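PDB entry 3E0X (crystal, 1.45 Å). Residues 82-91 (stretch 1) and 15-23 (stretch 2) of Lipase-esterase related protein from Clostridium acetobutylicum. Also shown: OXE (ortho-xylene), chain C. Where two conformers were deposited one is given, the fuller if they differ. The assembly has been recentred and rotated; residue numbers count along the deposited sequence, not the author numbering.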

# COMPACT_ATOMS: atom_id res chain seq x y z
N HIS A 82 -11.51 17.96 5.56
CA HIS A 82 -12.69 18.05 6.43
C HIS A 82 -13.29 16.72 6.89
O HIS A 82 -14.27 16.70 7.64
CB HIS A 82 -13.79 18.90 5.77
CG HIS A 82 -13.32 20.27 5.39
ND1 HIS A 82 -12.80 21.15 6.31
CD2 HIS A 82 -13.26 20.89 4.19
CE1 HIS A 82 -12.46 22.27 5.70
NE2 HIS A 82 -12.73 22.14 4.41
N GLN A 83 -12.69 15.61 6.43
CA GLN A 83 -13.20 14.28 6.72
C GLN A 83 -12.69 13.86 8.10
O GLN A 83 -11.51 13.97 8.36
CB GLN A 83 -12.77 13.27 5.65
CG GLN A 83 -13.47 13.46 4.31
CD GLN A 83 -14.94 13.07 4.32
OE1 GLN A 83 -15.63 13.17 3.28
NE2 GLN A 83 -15.45 12.63 5.47
N LYS A 84 -13.58 13.40 8.96
CA LYS A 84 -13.23 13.14 10.35
C LYS A 84 -12.92 11.68 10.67
O LYS A 84 -12.46 11.38 11.78
CB LYS A 84 -14.35 13.66 11.25
CG LYS A 84 -14.64 15.18 11.14
CD LYS A 84 -13.47 16.07 11.52
CE LYS A 84 -13.90 17.55 11.28
NZ LYS A 84 -12.77 18.52 11.38
N ASN A 85 -13.20 10.78 9.73
CA ASN A 85 -12.98 9.35 9.97
C ASN A 85 -12.29 8.66 8.80
O ASN A 85 -12.92 7.91 8.03
CB ASN A 85 -14.31 8.65 10.30
CG ASN A 85 -14.13 7.19 10.67
OD1 ASN A 85 -13.07 6.79 11.14
ND2 ASN A 85 -15.17 6.39 10.46
N ILE A 86 -10.99 8.92 8.67
CA ILE A 86 -10.20 8.36 7.58
C ILE A 86 -9.51 7.07 8.00
O ILE A 86 -8.81 7.02 9.03
CB ILE A 86 -9.15 9.38 7.06
CG1 ILE A 86 -9.83 10.66 6.59
CG2 ILE A 86 -8.36 8.80 5.89
CD1 ILE A 86 -8.86 11.82 6.31
N THR A 87 -9.70 6.02 7.18
CA THR A 87 -8.91 4.80 7.28
C THR A 87 -7.96 4.75 6.11
O THR A 87 -8.37 4.94 4.97
CB THR A 87 -9.82 3.54 7.25
OG1 THR A 87 -10.72 3.60 8.36
CG2 THR A 87 -8.99 2.25 7.35
N LEU A 88 -6.68 4.55 6.40
CA LEU A 88 -5.69 4.42 5.35
C LEU A 88 -5.54 2.96 4.99
O LEU A 88 -5.49 2.09 5.87
CB LEU A 88 -4.32 4.95 5.82
CG LEU A 88 -4.30 6.36 6.38
CD1 LEU A 88 -2.84 6.68 6.79
CD2 LEU A 88 -4.83 7.37 5.38
N ILE A 89 -5.48 2.68 3.69
CA ILE A 89 -5.31 1.34 3.16
C ILE A 89 -4.05 1.38 2.31
O ILE A 89 -4.07 1.99 1.25
CB ILE A 89 -6.51 0.98 2.22
CG1 ILE A 89 -7.86 1.14 2.94
CG2 ILE A 89 -6.33 -0.41 1.61
CD1 ILE A 89 -8.11 0.14 4.04
N GLY A 90 -2.97 0.75 2.77
CA GLY A 90 -1.71 0.81 2.05
C GLY A 90 -1.28 -0.56 1.58
O GLY A 90 -1.25 -1.50 2.38
N TYR A 91 -0.94 -0.67 0.30
CA TYR A 91 -0.51 -1.94 -0.27
C TYR A 91 0.98 -1.94 -0.58
O TYR A 91 1.47 -0.96 -1.13
CB TYR A 91 -1.26 -2.11 -1.60
CG TYR A 91 -0.72 -3.17 -2.54
CD1 TYR A 91 -0.55 -4.50 -2.14
CD2 TYR A 91 -0.36 -2.84 -3.85
CE1 TYR A 91 -0.08 -5.50 -3.01
CE2 TYR A 91 0.16 -3.81 -4.73
CZ TYR A 91 0.28 -5.14 -4.32
OH TYR A 91 0.75 -6.10 -5.18
C1 OXE C . 5.02 -4.98 -5.95
C2 OXE C . 3.84 -4.27 -6.49
C3 OXE C . 3.32 -4.64 -7.73
C4 OXE C . 3.92 -5.70 -8.43
C5 OXE C . 5.04 -6.37 -7.92
C6 OXE C . 5.59 -6.03 -6.68
C1' OXE C . 5.55 -4.58 -4.59
C2' OXE C . 3.24 -3.15 -5.72
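Stretch 2 15-23: SPNTLLFVH

Stretch 2 lies beside stretch 1 as its parallel neighbour in a β-sheet. Residues 18-22 and 86-91 are extended strands running the same way, their axes inclined by 19° (signed crossing angle -19°) and 4.6 Å apart at closest approach. The register pairs Ile86 with Thr18 and continues in step to Gly90 with Val22, while loop residues Pro16 and Asn17 lead in and His23 follows.

Hydrogen bonds alternate between the two strands, as parallel pairing requires. Thr18 N donates to Asn85 O (3.1 Å) and Thr18 O accepts from Thr87 N (2.8 Å). Next, Leu20 N bonds to Thr87 O (2.9 Å), Ile89 N to Leu20 O (2.8 Å), Val22 N to Ile89 O (2.7 Å), and Tyr91 N to Val22 O (2.9 Å). Odd-numbered residues of stretch 1, from Asn85 to Tyr91, thus exchange hydrogen bonds with even-numbered ones of stretch 2.

Ile89 has the most surface covered. Its branched side chain suits an extended backbone and fills the space beside two hydrophobic neighbours: Ile89 CG2 lies 3.8 Å from Phe21 CD1, Ile89 CG1 sits over one face of the Phe21 ring, and the same Ile89 CG1 is 4.5 Å from Leu19 CB.

Thr18 comes next, on the other side of the sheet, at the start of the paired strands, where the neighbouring groups include polar Gln83 and Asn85. A short β-branched residue fits here, Thr18 CG2 packing 4.1 Å from Ile86 CG1 while Thr18 OG1 lies 3.0 Å from the O of a hydrogen-bonded water. That water O also donates to Pro16 O (2.9 Å) and accepts from Asn85 N (3.0 Å), joining the two stretches where the strands begin.

On the same face as Thr18, the side chain of Leu20 packs against apolar neighbours: Leu20 CD2 meets Leu88 CD2 at 3.8 Å and Leu20 CB lies 4.1 Å from Ile86 CG2. Farther along, Gly90 pairs with Val22, and Gly90 CA makes a CA-H...O contact with Val22 O at 3.3 Å.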

# COMPACT_ATOMS: atom_id res chain seq x y z
N SER A 15 -20.60 8.88 2.56
CA SER A 15 -20.36 7.97 3.70
C SER A 15 -19.53 8.68 4.78
O SER A 15 -18.62 9.46 4.46
CB SER A 15 -19.58 6.73 3.26
OG SER A 15 -19.19 5.95 4.38
N PRO A 16 -19.82 8.40 6.06
CA PRO A 16 -19.02 8.96 7.16
C PRO A 16 -17.63 8.32 7.22
O PRO A 16 -16.75 8.85 7.90
CB PRO A 16 -19.82 8.57 8.41
CG PRO A 16 -20.70 7.45 8.01
CD PRO A 16 -20.96 7.59 6.54
N ASN A 17 -17.46 7.23 6.49
CA ASN A 17 -16.22 6.49 6.51
C ASN A 17 -15.46 6.70 5.21
O ASN A 17 -15.93 6.36 4.11
CB ASN A 17 -16.52 5.03 6.85
CG ASN A 17 -17.63 4.89 7.91
OD1 ASN A 17 -17.56 5.50 8.98
ND2 ASN A 17 -18.67 4.13 7.58
N THR A 18 -14.29 7.30 5.34
CA THR A 18 -13.45 7.63 4.20
C THR A 18 -12.28 6.65 4.17
O THR A 18 -11.61 6.47 5.18
CB THR A 18 -12.93 9.09 4.33
OG1 THR A 18 -14.03 10.00 4.23
CG2 THR A 18 -11.92 9.42 3.27
N LEU A 19 -12.05 6.05 3.01
CA LEU A 19 -10.94 5.14 2.85
C LEU A 19 -9.99 5.77 1.87
O LEU A 19 -10.37 6.08 0.72
CB LEU A 19 -11.42 3.80 2.30
CG LEU A 19 -12.54 3.04 3.02
CD1 LEU A 19 -12.82 1.65 2.38
CD2 LEU A 19 -12.27 2.88 4.48
N LEU A 20 -8.75 5.97 2.31
CA LEU A 20 -7.73 6.55 1.44
C LEU A 20 -6.74 5.42 1.11
O LEU A 20 -6.08 4.89 2.00
CB LEU A 20 -7.03 7.72 2.17
CG LEU A 20 -5.92 8.40 1.38
CD1 LEU A 20 -6.40 9.01 0.10
CD2 LEU A 20 -5.26 9.48 2.22
N PHE A 21 -6.67 5.07 -0.18
CA PHE A 21 -5.87 3.95 -0.66
C PHE A 21 -4.54 4.44 -1.18
O PHE A 21 -4.49 5.35 -2.03
CB PHE A 21 -6.59 3.24 -1.83
CG PHE A 21 -7.93 2.62 -1.46
CD1 PHE A 21 -8.07 1.23 -1.34
CD2 PHE A 21 -9.08 3.41 -1.29
CE1 PHE A 21 -9.32 0.65 -1.03
CE2 PHE A 21 -10.31 2.84 -1.01
CZ PHE A 21 -10.45 1.47 -0.88
N VAL A 22 -3.48 3.78 -0.74
CA VAL A 22 -2.12 4.12 -1.14
C VAL A 22 -1.47 2.87 -1.73
O VAL A 22 -1.27 1.86 -1.04
CB VAL A 22 -1.29 4.57 0.07
CG1 VAL A 22 0.12 4.89 -0.36
CG2 VAL A 22 -1.93 5.77 0.76
N HIS A 23 -1.11 2.98 -3.01
CA HIS A 23 -0.58 1.84 -3.76
C HIS A 23 0.89 1.58 -3.40
O HIS A 23 1.47 2.25 -2.55
CB HIS A 23 -0.73 2.12 -5.26
CG HIS A 23 0.17 3.21 -5.73
ND1 HIS A 23 -0.24 4.51 -5.97
CD2 HIS A 23 1.50 3.18 -5.99
CE1 HIS A 23 0.80 5.22 -6.38
NE2 HIS A 23 1.87 4.44 -6.37
O HOH W 1 -14.55 10.60 7.11